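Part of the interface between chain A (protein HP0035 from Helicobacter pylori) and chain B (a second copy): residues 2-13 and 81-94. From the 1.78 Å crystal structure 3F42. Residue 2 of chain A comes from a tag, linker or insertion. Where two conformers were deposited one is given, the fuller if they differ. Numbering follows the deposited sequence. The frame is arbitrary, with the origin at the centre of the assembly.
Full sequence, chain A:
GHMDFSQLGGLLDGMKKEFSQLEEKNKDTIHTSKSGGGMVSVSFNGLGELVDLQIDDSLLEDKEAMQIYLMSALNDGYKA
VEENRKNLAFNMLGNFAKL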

# COMPACT_ATOMS: atom_id res chain seq x y z
N HIS A 2 3.59 0.72 17.93
CA HIS A 2 2.75 -0.40 18.47
C HIS A 2 2.02 -0.90 17.24
O HIS A 2 0.92 -0.40 16.91
CB HIS A 2 1.75 0.14 19.51
N MSE A 3 2.64 -1.82 16.51
CA MSE A 3 2.08 -2.25 15.23
C MSE A 3 2.71 -3.57 14.82
O MSE A 3 3.92 -3.72 14.92
CB MSE A 3 2.37 -1.22 14.16
CG MSE A 3 1.46 -1.42 12.97
SE MSE A 3 1.96 -0.41 11.39
CE MSE A 3 3.88 -0.37 11.68
N ASP A 4 1.90 -4.55 14.45
CA ASP A 4 2.49 -5.77 13.95
C ASP A 4 2.32 -5.89 12.43
O ASP A 4 1.73 -4.99 11.78
CB ASP A 4 1.94 -7.01 14.71
CG ASP A 4 0.44 -7.20 14.52
OD1 ASP A 4 -0.09 -6.79 13.46
OD2 ASP A 4 -0.20 -7.78 15.45
N PHE A 5 2.85 -6.97 11.85
CA PHE A 5 2.93 -7.04 10.37
C PHE A 5 1.52 -7.13 9.81
O PHE A 5 1.23 -6.55 8.77
CB PHE A 5 3.74 -8.27 9.96
CG PHE A 5 4.42 -8.14 8.62
CD1 PHE A 5 5.27 -7.06 8.34
CD2 PHE A 5 4.26 -9.12 7.66
CE1 PHE A 5 5.90 -6.96 7.11
CE2 PHE A 5 4.88 -9.01 6.40
CZ PHE A 5 5.71 -7.93 6.13
N SER A 6 0.64 -7.84 10.52
CA SER A 6 -0.74 -7.92 10.04
C SER A 6 -1.43 -6.55 10.00
O SER A 6 -2.11 -6.21 9.00
CB SER A 6 -1.52 -8.93 10.88
OG SER A 6 -1.03 -10.22 10.60
N GLN A 7 -1.21 -5.74 11.03
CA GLN A 7 -1.76 -4.39 11.07
C GLN A 7 -1.17 -3.55 9.94
O GLN A 7 -1.91 -2.82 9.28
CB GLN A 7 -1.52 -3.72 12.41
CG GLN A 7 -2.29 -4.41 13.50
CD GLN A 7 -1.92 -3.96 14.87
OE1 GLN A 7 -0.75 -3.80 15.19
NE2 GLN A 7 -2.93 -3.79 15.72
N LEU A 8 0.12 -3.68 9.69
CA LEU A 8 0.75 -2.93 8.60
C LEU A 8 0.14 -3.30 7.26
O LEU A 8 -0.10 -2.42 6.43
CB LEU A 8 2.27 -3.15 8.58
CG LEU A 8 3.08 -2.58 7.41
CD1 LEU A 8 2.87 -1.05 7.31
CD2 LEU A 8 4.61 -2.91 7.56
N GLY A 9 -0.09 -4.59 7.04
CA GLY A 9 -0.68 -5.04 5.77
C GLY A 9 -2.09 -4.48 5.60
O GLY A 9 -2.48 -4.08 4.49
N GLY A 10 -2.84 -4.45 6.69
CA GLY A 10 -4.20 -3.88 6.71
C GLY A 10 -4.18 -2.37 6.39
O GLY A 10 -5.01 -1.86 5.60
N LEU A 11 -3.24 -1.66 7.01
CA LEU A 11 -3.05 -0.23 6.69
C LEU A 11 -2.69 -0.00 5.23
O LEU A 11 -3.26 0.89 4.57
CB LEU A 11 -1.96 0.36 7.58
CG LEU A 11 -2.11 1.86 7.72
CD1 LEU A 11 -3.11 2.11 8.88
CD2 LEU A 11 -0.73 2.45 7.98
N LEU A 12 -1.75 -0.79 4.71
CA LEU A 12 -1.33 -0.66 3.31
C LEU A 12 -2.53 -0.91 2.38
O LEU A 12 -2.74 -0.16 1.41
CB LEU A 12 -0.20 -1.62 2.95
CG LEU A 12 1.19 -1.30 3.52
CD1 LEU A 12 2.24 -2.38 3.12
CD2 LEU A 12 1.70 0.08 3.09
N ASP A 13 -3.32 -1.94 2.70
CA ASP A 13 -4.50 -2.25 1.87
C ASP A 13 -5.53 -1.11 1.89
O ASP A 13 -6.07 -0.74 0.83
CB ASP A 13 -5.16 -3.57 2.25
CG ASP A 13 -4.35 -4.76 1.84
OD1 ASP A 13 -3.48 -4.63 0.95
OD2 ASP A 13 -4.59 -5.85 2.39
N VAL B 81 5.92 -15.77 17.56
CA VAL B 81 5.57 -15.36 16.22
C VAL B 81 5.13 -13.90 16.19
O VAL B 81 5.53 -13.14 15.28
CB VAL B 81 4.51 -16.29 15.62
CG1 VAL B 81 4.07 -15.75 14.27
CG2 VAL B 81 5.11 -17.70 15.46
N GLU B 82 4.36 -13.46 17.17
CA GLU B 82 3.87 -12.07 17.16
C GLU B 82 5.03 -11.10 17.37
O GLU B 82 5.04 -10.03 16.75
CB GLU B 82 2.74 -11.87 18.16
CG GLU B 82 2.24 -10.45 18.34
CD GLU B 82 1.54 -9.88 17.11
OE1 GLU B 82 1.39 -10.56 16.07
OE2 GLU B 82 1.11 -8.71 17.21
N GLU B 83 6.00 -11.47 18.24
CA GLU B 83 7.22 -10.67 18.37
C GLU B 83 7.97 -10.57 17.06
O GLU B 83 8.38 -9.46 16.65
CB GLU B 83 8.11 -11.20 19.49
CG GLU B 83 7.54 -10.88 20.84
CD GLU B 83 8.34 -11.50 21.96
OE1 GLU B 83 9.31 -12.23 21.67
OE2 GLU B 83 7.99 -11.25 23.13
N ASN B 84 8.12 -11.69 16.35
CA ASN B 84 8.72 -11.64 15.00
C ASN B 84 7.95 -10.75 14.07
O ASN B 84 8.55 -9.98 13.30
CB ASN B 84 8.84 -13.01 14.32
CG ASN B 84 9.39 -12.88 12.89
OD1 ASN B 84 10.57 -12.60 12.70
ND2 ASN B 84 8.53 -13.03 11.90
N ARG B 85 6.61 -10.83 14.13
CA ARG B 85 5.77 -10.02 13.23
C ARG B 85 5.80 -8.51 13.55
O ARG B 85 5.73 -7.67 12.64
CB ARG B 85 4.37 -10.57 13.15
CG ARG B 85 4.38 -11.95 12.43
CD ARG B 85 2.96 -12.54 12.30
NE ARG B 85 2.10 -11.78 11.37
CZ ARG B 85 2.14 -11.89 10.05
NH1 ARG B 85 3.03 -12.74 9.46
NH2 ARG B 85 1.32 -11.17 9.30
N LYS B 86 5.89 -8.17 14.83
CA LYS B 86 6.11 -6.77 15.21
C LYS B 86 7.47 -6.32 14.68
O LYS B 86 7.58 -5.30 13.98
CB LYS B 86 6.03 -6.61 16.73
CG LYS B 86 4.63 -6.78 17.28
CD LYS B 86 4.61 -6.78 18.81
CE LYS B 86 5.30 -8.00 19.38
NZ LYS B 86 4.53 -8.59 20.49
N ASN B 87 8.51 -7.09 14.98
CA ASN B 87 9.86 -6.73 14.52
C ASN B 87 9.89 -6.47 13.03
O ASN B 87 10.46 -5.49 12.58
CB ASN B 87 10.92 -7.78 14.88
CG ASN B 87 11.13 -7.90 16.35
OD1 ASN B 87 10.72 -7.05 17.14
ND2 ASN B 87 11.76 -9.03 16.76
N LEU B 88 9.27 -7.36 12.26
CA LEU B 88 9.25 -7.22 10.83
C LEU B 88 8.53 -5.97 10.34
O LEU B 88 8.98 -5.34 9.38
CB LEU B 88 8.62 -8.48 10.22
CG LEU B 88 8.86 -8.69 8.73
CD1 LEU B 88 10.34 -8.81 8.44
CD2 LEU B 88 8.10 -9.99 8.35
N ALA B 89 7.42 -5.58 10.99
CA ALA B 89 6.73 -4.33 10.64
C ALA B 89 7.66 -3.14 10.83
O ALA B 89 7.80 -2.29 9.95
CB ALA B 89 5.49 -4.14 11.48
N PHE B 90 8.27 -3.05 12.01
CA PHE B 90 9.20 -1.93 12.27
C PHE B 90 10.40 -1.95 11.32
O PHE B 90 10.83 -0.90 10.80
CB PHE B 90 9.66 -1.95 13.74
CG PHE B 90 8.65 -1.41 14.71
CD1 PHE B 90 8.83 -0.15 15.26
CD2 PHE B 90 7.53 -2.15 15.08
CE1 PHE B 90 7.91 0.36 16.20
CE2 PHE B 90 6.62 -1.67 15.99
CZ PHE B 90 6.80 -0.39 16.56
N ASN B 91 10.95 -3.12 11.06
CA ASN B 91 12.16 -3.23 10.23
C ASN B 91 11.91 -3.03 8.75
O ASN B 91 12.76 -2.47 8.05
CB ASN B 91 12.94 -4.52 10.51
CG ASN B 91 13.66 -4.49 11.86
OD1 ASN B 91 13.49 -5.42 12.68
ND2 ASN B 91 14.47 -3.44 12.12
N MSE B 92 10.73 -3.43 8.27
CA MSE B 92 10.39 -3.19 6.88
C MSE B 92 10.31 -1.67 6.62
O MSE B 92 10.90 -1.16 5.65
CB MSE B 92 9.07 -3.86 6.50
CG MSE B 92 8.73 -3.55 5.09
SE MSE B 92 7.11 -4.31 4.47
CE MSE B 92 6.46 -2.73 3.50
N LEU B 93 9.60 -0.98 7.51
CA LEU B 93 9.51 0.47 7.55
C LEU B 93 10.89 1.14 7.79
O LEU B 93 11.08 2.32 7.45
CB LEU B 93 8.48 0.91 8.61
CG LEU B 93 7.05 0.37 8.42
CD1 LEU B 93 6.08 0.82 9.53
CD2 LEU B 93 6.50 0.78 7.07
N GLY B 94 11.84 0.37 8.32
CA GLY B 94 13.19 0.85 8.64
C GLY B 94 14.31 0.45 7.67
O GLY B 94 14.04 -0.11 6.58
O HOH W 1 0.58 -10.21 13.26

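The amino-terminal stretch of chain A and a late helix of chain B illustrate a common principle of helical interfaces: a knob of one large side chain fits a hole in the partner helix, and polar groups at one end tie the same surfaces together. In chain A a short extended segment leads into a helix that starts at A:Phe5; in chain B the stretch is helical almost throughout. The helix axes approach to 8.6 Å, with 46° between their N-to-C directions. The backbones come nearest where chain A enters its helix: the CA atoms of A:Asp4 and B:Lys86 lie 4.0 Å apart, and those of A:Phe5 and B:Ala89 4.7 Å. The small side chain of B:Ala89 lies at this close approach, its CB 3.7 Å from A:Asp4 C.

A:Asp4 also organises the start of its own helix. As the N-cap, it accepts at OD1 from A:Gln7 N (2.9 Å), while its own N donates to A:Gln7 OE1, also at 2.9 Å. This reciprocal pair satisfies an amide of the first helical turn, which has no preceding turn to supply a carbonyl.

From that first turn A:Phe5 projects toward chain B as the knob, in a hole formed by B:Arg85, B:Leu88, B:Ala89 and B:Met92. These residues span about two turns of the chain B helix and meet the ring differently. B:Leu88 covers one face, with CD2 3.7 Å from the centroid of the A:Phe5 ring and almost on its normal, a CH-pi contact. The selenium of B:Met92, a selenomethionine, lies instead at the edge, with SE 3.9 Å from A:Phe5 CE1.

Apolar packing continues along the chain A helix. A:Leu8, one turn on from A:Asp4, places CD2 4.2 Å from B:Ala89 CB and CD1 4.1 Å from B:Leu93 CD2. A further turn along, A:Leu12 CD1 reaches B:Met92 CE at 4.3 Å. Before the helix, A:Met3, also a selenomethionine, brings CE to 3.3 Å from B:Leu93 CD1. Its backbone pays a price: A:Met3 O is buried by the contact without a hydrogen-bonding partner, facing the edge of the B:Phe90 ring, with CE2 3.6 Å away.

The polar side of the interface centres on B:Arg85. Its CB points sideways, but the long side chain carries the guanidinium to chain A, where NH2 donates a hydrogen bond of 2.8 Å to A:Ser6 OG. That hydroxyl lies near the guanidinium plane, the direction in which N-H groups point, whereas A:Phe5 CB lies over one face, 3.8 Å from B:Arg85 NH2. Thus one planar group serves both polar and apolar neighbours. A water completes the network, accepting from B:Arg85 NE (2.9 Å) and donating to A:Ser6 OG (3.1 Å) and B:Glu82 OE1 (2.9 Å). It thereby links the two chains and brings the carboxyl group of B:Glu82 into the arrangement.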